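Side-chain contacts in glutathione S-transferase family protein (Pseudomonas putida, PDB 3LXZ), which conjugates reduced glutathione to a wide range of hydrophobic electrophiles, as a dimeric glutathione S-transferase: residues 132-137 with 180-185; 165-170 with 175-180. One frame throughout, in Å; residues are numbered along the deposited sequence. Where two conformers were deposited one is given.

Overall arrangement
Both contacts belong to the helical C-terminal domain of the glutathione S-transferase fold, and their centres lie 10 Å apart. Interaction 1 joins helix 120-140 to the start of helix 183-193. It is buried and made by van der Waals contact, mostly apolar, without hydrogen bonds between the two segments. Interaction 2 folds the chain after helix 154-174 back onto that helix. It is only partly buried and is held mainly by hydrogen bonds to an asparagine side chain and to a helix carbonyl. Ala180 belongs to both. The two also touch directly: Phe134 of interaction 1 stacks on Phe178 of interaction 2, and Ala185 packs on Leu179.

Interaction 1 of 2, residues 132-137 with 180-185; sequences AGFATL and ADFPQA
The ring of Phe182 lies against one side of helix 120-140, between Phe134 and Leu137. All the contact across these segments is apolar or van der Waals. The two phenylalanine rings meet edge to edge and do not stack: Phe134 CD1 is 3.9 Å from Phe182 CD2, and each of these atoms lies near the plane of the other ring. The backbone of the helix is touched too. Phe182 CE2 comes to 3.7 Å from Phe134 O, at an oblique angle to the ring.

Leu137 meets the outer end of the same ring. Leu137 CD2 is 4.1 Å from Phe182 CE2, and Leu137 CG faces Phe182 CZ. The leucine side chain crosses the aromatic one at about a right angle. In Leu137, CG is anti to the backbone N (chi1 -177°), which sets CG and the CD2 branch against the Phe182 ring.

This is a helix-to-helix joint of the all-helical C-terminal domain of the glutathione S-transferase fold. Phe182 sits at the N-cap position of helix 183-193, and its side chain reaches across to helix 120-140. Phe143 and Lys138 add to its surroundings, the lysine by a cation-pi contact. Elsewhere on helix 120-140, Ala132 and Thr136 pack on Arg47 of the second subunit.

Within segment 180-185 the ring is backed by its own helix. Ala185 CB stands over the centre of one face of the Phe182 ring, 3.4 Å above the plane, and Gln184 OE1 lies at the ring edge. The backbone adds a weak bond from Ala185 N to Phe182 O, at 3.0 Å. A serine in place of Phe182 would probably open a gap between Phe134, Leu137 and Ala185 and would leave Lys138 without its aromatic partner.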
loop_
_atom_site.group_PDB
_atom_site.type_symbol
_atom_site.label_atom_id
_atom_site.label_comp_id
_atom_site.label_asym_id
_atom_site.label_seq_id
_atom_site.Cartn_x
_atom_site.Cartn_y
_atom_site.Cartn_z
ATOM N N ALA A 132 13.836 8.746 -4.393
ATOM C CA ALA A 132 12.559 9.392 -4.708
ATOM C C ALA A 132 11.623 9.388 -3.494
ATOM O O ALA A 132 10.870 10.345 -3.255
ATOM C CB ALA A 132 11.896 8.727 -5.938
ATOM N N GLY A 133 11.702 8.329 -2.699
ATOM C CA GLY A 133 10.794 8.188 -1.563
ATOM C C GLY A 133 11.116 9.201 -0.489
ATOM O O GLY A 133 10.216 9.804 0.122
ATOM N N PHE A 134 12.403 9.387 -0.243
ATOM C CA PHE A 134 12.853 10.408 0.708
ATOM C C PHE A 134 12.536 11.823 0.207
ATOM O O PHE A 134 12.158 12.683 1.014
ATOM C CB PHE A 134 14.347 10.236 1.049
ATOM C CG PHE A 134 14.580 9.243 2.144
ATOM C CD1 PHE A 134 14.295 9.584 3.463
ATOM C CD2 PHE A 134 15.040 7.959 1.872
ATOM C CE1 PHE A 134 14.475 8.656 4.516
ATOM C CE2 PHE A 134 15.250 7.024 2.939
ATOM C CZ PHE A 134 14.953 7.378 4.253
ATOM N N ALA A 135 12.664 12.043 -1.099
ATOM C CA ALA A 135 12.285 13.339 -1.704
ATOM C C ALA A 135 10.801 13.629 -1.494
ATOM O O ALA A 135 10.437 14.751 -1.111
ATOM C CB ALA A 135 12.635 13.383 -3.196
ATOM N N THR A 136 9.962 12.609 -1.742
ATOM C CA THR A 136 8.503 12.675 -1.509
ATOM C C THR A 136 8.153 13.018 -0.070
ATOM O O THR A 136 7.301 13.870 0.212
ATOM C CB THR A 136 7.842 11.366 -1.929
ATOM O OG1 THR A 136 7.982 11.183 -3.341
ATOM C CG2 THR A 136 6.336 11.299 -1.528
ATOM N N LEU A 137 8.821 12.353 0.860
ATOM C CA LEU A 137 8.582 12.612 2.283
ATOM C C LEU A 137 8.955 14.045 2.681
ATOM O O LEU A 137 8.241 14.700 3.474
ATOM C CB LEU A 137 9.317 11.558 3.149
ATOM C CG LEU A 137 9.110 11.636 4.662
ATOM C CD1 LEU A 137 7.629 11.585 5.032
ATOM C CD2 LEU A 137 9.930 10.551 5.408
ATOM N N ALA A 180 21.400 12.498 6.645
ATOM C CA ALA A 180 22.422 13.554 6.765
ATOM C C ALA A 180 21.984 14.909 6.201
ATOM O O ALA A 180 22.412 15.942 6.711
ATOM C CB ALA A 180 23.749 13.118 6.125
ATOM N N ASP A 181 21.154 14.877 5.152
ATOM C CA ASP A 181 20.613 16.083 4.517
ATOM C C ASP A 181 19.096 16.279 4.690
ATOM O O ASP A 181 18.456 16.979 3.895
ATOM C CB ASP A 181 20.994 16.128 3.034
ATOM C CG ASP A 181 22.113 17.113 2.758
ATOM O OD1 ASP A 181 23.108 17.115 3.519
ATOM O OD2 ASP A 181 21.980 17.903 1.791
ATOM N N PHE A 182 18.539 15.679 5.741
ATOM C CA PHE A 182 17.086 15.716 5.994
ATOM C C PHE A 182 16.909 15.971 7.481
ATOM O O PHE A 182 16.480 15.073 8.211
ATOM C CB PHE A 182 16.476 14.341 5.642
ATOM C CG PHE A 182 14.977 14.350 5.425
ATOM C CD1 PHE A 182 14.194 15.443 5.814
ATOM C CD2 PHE A 182 14.341 13.234 4.839
ATOM C CE1 PHE A 182 12.829 15.457 5.588
ATOM C CE2 PHE A 182 12.957 13.222 4.637
ATOM C CZ PHE A 182 12.195 14.329 5.015
ATOM N N PRO A 183 17.267 17.189 7.954
ATOM C CA PRO A 183 17.282 17.406 9.393
ATOM C C PRO A 183 15.931 17.298 10.078
ATOM O O PRO A 183 15.898 16.936 11.262
ATOM C CB PRO A 183 17.809 18.841 9.529
ATOM C CG PRO A 183 17.645 19.454 8.172
ATOM C CD PRO A 183 17.883 18.324 7.235
ATOM N N GLN A 184 14.857 17.650 9.356
ATOM C CA GLN A 184 13.475 17.470 9.847
ATOM C C GLN A 184 13.271 16.021 10.309
ATOM O O GLN A 184 12.708 15.760 11.386
ATOM C CB GLN A 184 12.438 17.718 8.714
ATOM C CG GLN A 184 12.356 19.115 8.161
ATOM C CD GLN A 184 13.451 19.463 7.141
ATOM O OE1 GLN A 184 14.310 18.644 6.792
ATOM N NE2 GLN A 184 13.418 20.715 6.660
ATOM N N ALA A 185 13.719 15.093 9.466
ATOM C CA ALA A 185 13.496 13.675 9.678
ATOM C C ALA A 185 14.451 13.192 10.766
ATOM O O ALA A 185 14.089 12.405 11.623
ATOM C CB ALA A 185 13.704 12.902 8.367
#

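Interaction 2 of 2, residues 165-170 with 175-180; sequences LANAVG and NIDFLA
Asn167 uses both ends of its amide to hold the chain around Asp177. Asn167 OD1 accepts from two successive backbone groups, a weak bond from Phe178 N at 2.8 Å and a better one from Leu179 N at 3.1 Å. Leu179 N approaches from above the carbonyl plane. Asn167 ND2 donates to Asp177 OD1 at 2.9 Å (N-H...O angle 154°). The hydrogen bond lies in the amide plane of Asn167, but meets the carboxylate from above its plane.

Asp177 OD1 also takes weak bonds from Leu179 N, at 3.0 Å, and from Ala180 N. The bond to Leu179 N closes an Asx turn. Leu179 N is thus shared between two side-chain oxygens. With chi1 at -177° the Asp177 carboxylate swings away from its own N and over this turn.

The turn belongs to the link between helices 154-174 and 183-193 in the C-terminal domain. Asn175, with positive phi, takes the chain out of the first helix. Ile176 N then binds Gly170 O almost straight, at 3.0 Å.

Van der Waals contacts flank these bonds. Phe178 CE2 rests 3.6 Å from Gly170 CA, close because the glycine has no side chain. Ala166 O, which accepts a hydrogen bond from Gly170 N within the helix, lies at the edge of the Phe178 ring. Leu179 CD1 lies alongside the asparagine amide, 3.7 Å from Asn167 ND2.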
loop_
_atom_site.group_PDB
_atom_site.type_symbol
_atom_site.label_atom_id
_atom_site.label_comp_id
_atom_site.label_asym_id
_atom_site.label_seq_id
_atom_site.Cartn_x
_atom_site.Cartn_y
_atom_site.Cartn_z
ATOM N N LEU A 165 15.433 1.637 9.420
ATOM C CA LEU A 165 15.917 0.565 8.570
ATOM C C LEU A 165 16.350 1.033 7.204
ATOM O O LEU A 165 17.325 0.501 6.640
ATOM C CB LEU A 165 14.864 -0.522 8.460
ATOM C CG LEU A 165 14.471 -1.184 9.780
ATOM C CD1 LEU A 165 13.561 -2.368 9.477
ATOM C CD2 LEU A 165 15.712 -1.629 10.614
ATOM N N ALA A 166 15.631 2.005 6.641
ATOM C CA ALA A 166 16.013 2.538 5.325
ATOM C C ALA A 166 17.366 3.243 5.386
ATOM O O ALA A 166 18.185 3.127 4.470
ATOM C CB ALA A 166 14.950 3.471 4.790
ATOM N N ASN A 167 17.617 3.981 6.467
ATOM C CA ASN A 167 18.919 4.660 6.584
ATOM C C ASN A 167 20.075 3.677 6.799
ATOM O O ASN A 167 21.169 3.897 6.283
ATOM C CB ASN A 167 18.913 5.750 7.648
ATOM C CG ASN A 167 19.854 6.903 7.304
ATOM O OD1 ASN A 167 19.839 7.432 6.185
ATOM N ND2 ASN A 167 20.661 7.309 8.266
ATOM N N ALA A 168 19.813 2.573 7.491
ATOM C CA ALA A 168 20.819 1.508 7.617
ATOM C C ALA A 168 21.149 0.916 6.255
ATOM O O ALA A 168 22.337 0.765 5.924
ATOM C CB ALA A 168 20.339 0.420 8.580
ATOM N N VAL A 169 20.115 0.600 5.461
ATOM C CA VAL A 169 20.307 0.141 4.086
ATOM C C VAL A 169 21.119 1.175 3.342
ATOM O O VAL A 169 22.077 0.824 2.646
ATOM C CB VAL A 169 18.945 -0.112 3.332
ATOM C CG1 VAL A 169 19.138 -0.233 1.804
ATOM C CG2 VAL A 169 18.236 -1.309 3.894
ATOM N N GLY A 170 20.737 2.445 3.461
ATOM C CA GLY A 170 21.486 3.511 2.792
ATOM C C GLY A 170 22.978 3.456 3.119
ATOM O O GLY A 170 23.828 3.387 2.222
ATOM N N ASN A 175 25.904 3.322 0.240
ATOM C CA ASN A 175 26.855 4.416 0.530
ATOM C C ASN A 175 26.199 5.815 0.513
ATOM O O ASN A 175 26.781 6.788 0.017
ATOM C CB ASN A 175 28.067 4.355 -0.431
ATOM C CG ASN A 175 28.756 2.970 -0.448
ATOM O OD1 ASN A 175 28.847 2.321 -1.498
ATOM N ND2 ASN A 175 29.219 2.509 0.723
ATOM N N ILE A 176 24.982 5.907 1.056
ATOM C CA ILE A 176 24.214 7.166 1.108
ATOM C C ILE A 176 23.570 7.277 2.487
ATOM O O ILE A 176 22.935 6.340 2.961
ATOM C CB ILE A 176 23.075 7.216 0.048
ATOM C CG1 ILE A 176 23.592 6.915 -1.362
ATOM C CG2 ILE A 176 22.318 8.555 0.091
ATOM C CD1 ILE A 176 22.466 6.754 -2.413
ATOM N N ASP A 177 23.758 8.409 3.147
ATOM C CA ASP A 177 23.085 8.652 4.421
ATOM C C ASP A 177 21.925 9.566 4.078
ATOM O O ASP A 177 22.110 10.754 3.852
ATOM C CB ASP A 177 24.069 9.278 5.434
ATOM C CG ASP A 177 23.465 9.503 6.807
ATOM O OD1 ASP A 177 22.226 9.415 6.976
ATOM O OD2 ASP A 177 24.247 9.800 7.754
ATOM N N PHE A 178 20.729 8.994 4.001
ATOM C CA PHE A 178 19.560 9.775 3.656
ATOM C C PHE A 178 19.257 10.825 4.727
ATOM O O PHE A 178 18.729 11.885 4.433
ATOM C CB PHE A 178 18.325 8.869 3.431
ATOM C CG PHE A 178 18.505 7.838 2.333
ATOM C CD1 PHE A 178 18.539 8.211 0.995
ATOM C CD2 PHE A 178 18.609 6.497 2.650
ATOM C CE1 PHE A 178 18.708 7.254 -0.010
ATOM C CE2 PHE A 178 18.778 5.532 1.646
ATOM C CZ PHE A 178 18.827 5.920 0.333
ATOM N N LEU A 179 19.573 10.539 5.976
ATOM C CA LEU A 179 19.197 11.463 7.040
ATOM C C LEU A 179 20.209 12.610 7.238
ATOM O O LEU A 179 19.882 13.600 7.883
ATOM C CB LEU A 179 18.941 10.707 8.342
ATOM C CG LEU A 179 17.740 9.757 8.332
ATOM C CD1 LEU A 179 17.667 8.952 9.636
ATOM C CD2 LEU A 179 16.437 10.525 8.115
ATOM N N ALA A 180 21.400 12.498 6.645
ATOM C CA ALA A 180 22.422 13.554 6.765
ATOM C C ALA A 180 21.984 14.909 6.201
ATOM O O ALA A 180 22.412 15.942 6.711
ATOM C CB ALA A 180 23.749 13.118 6.125
#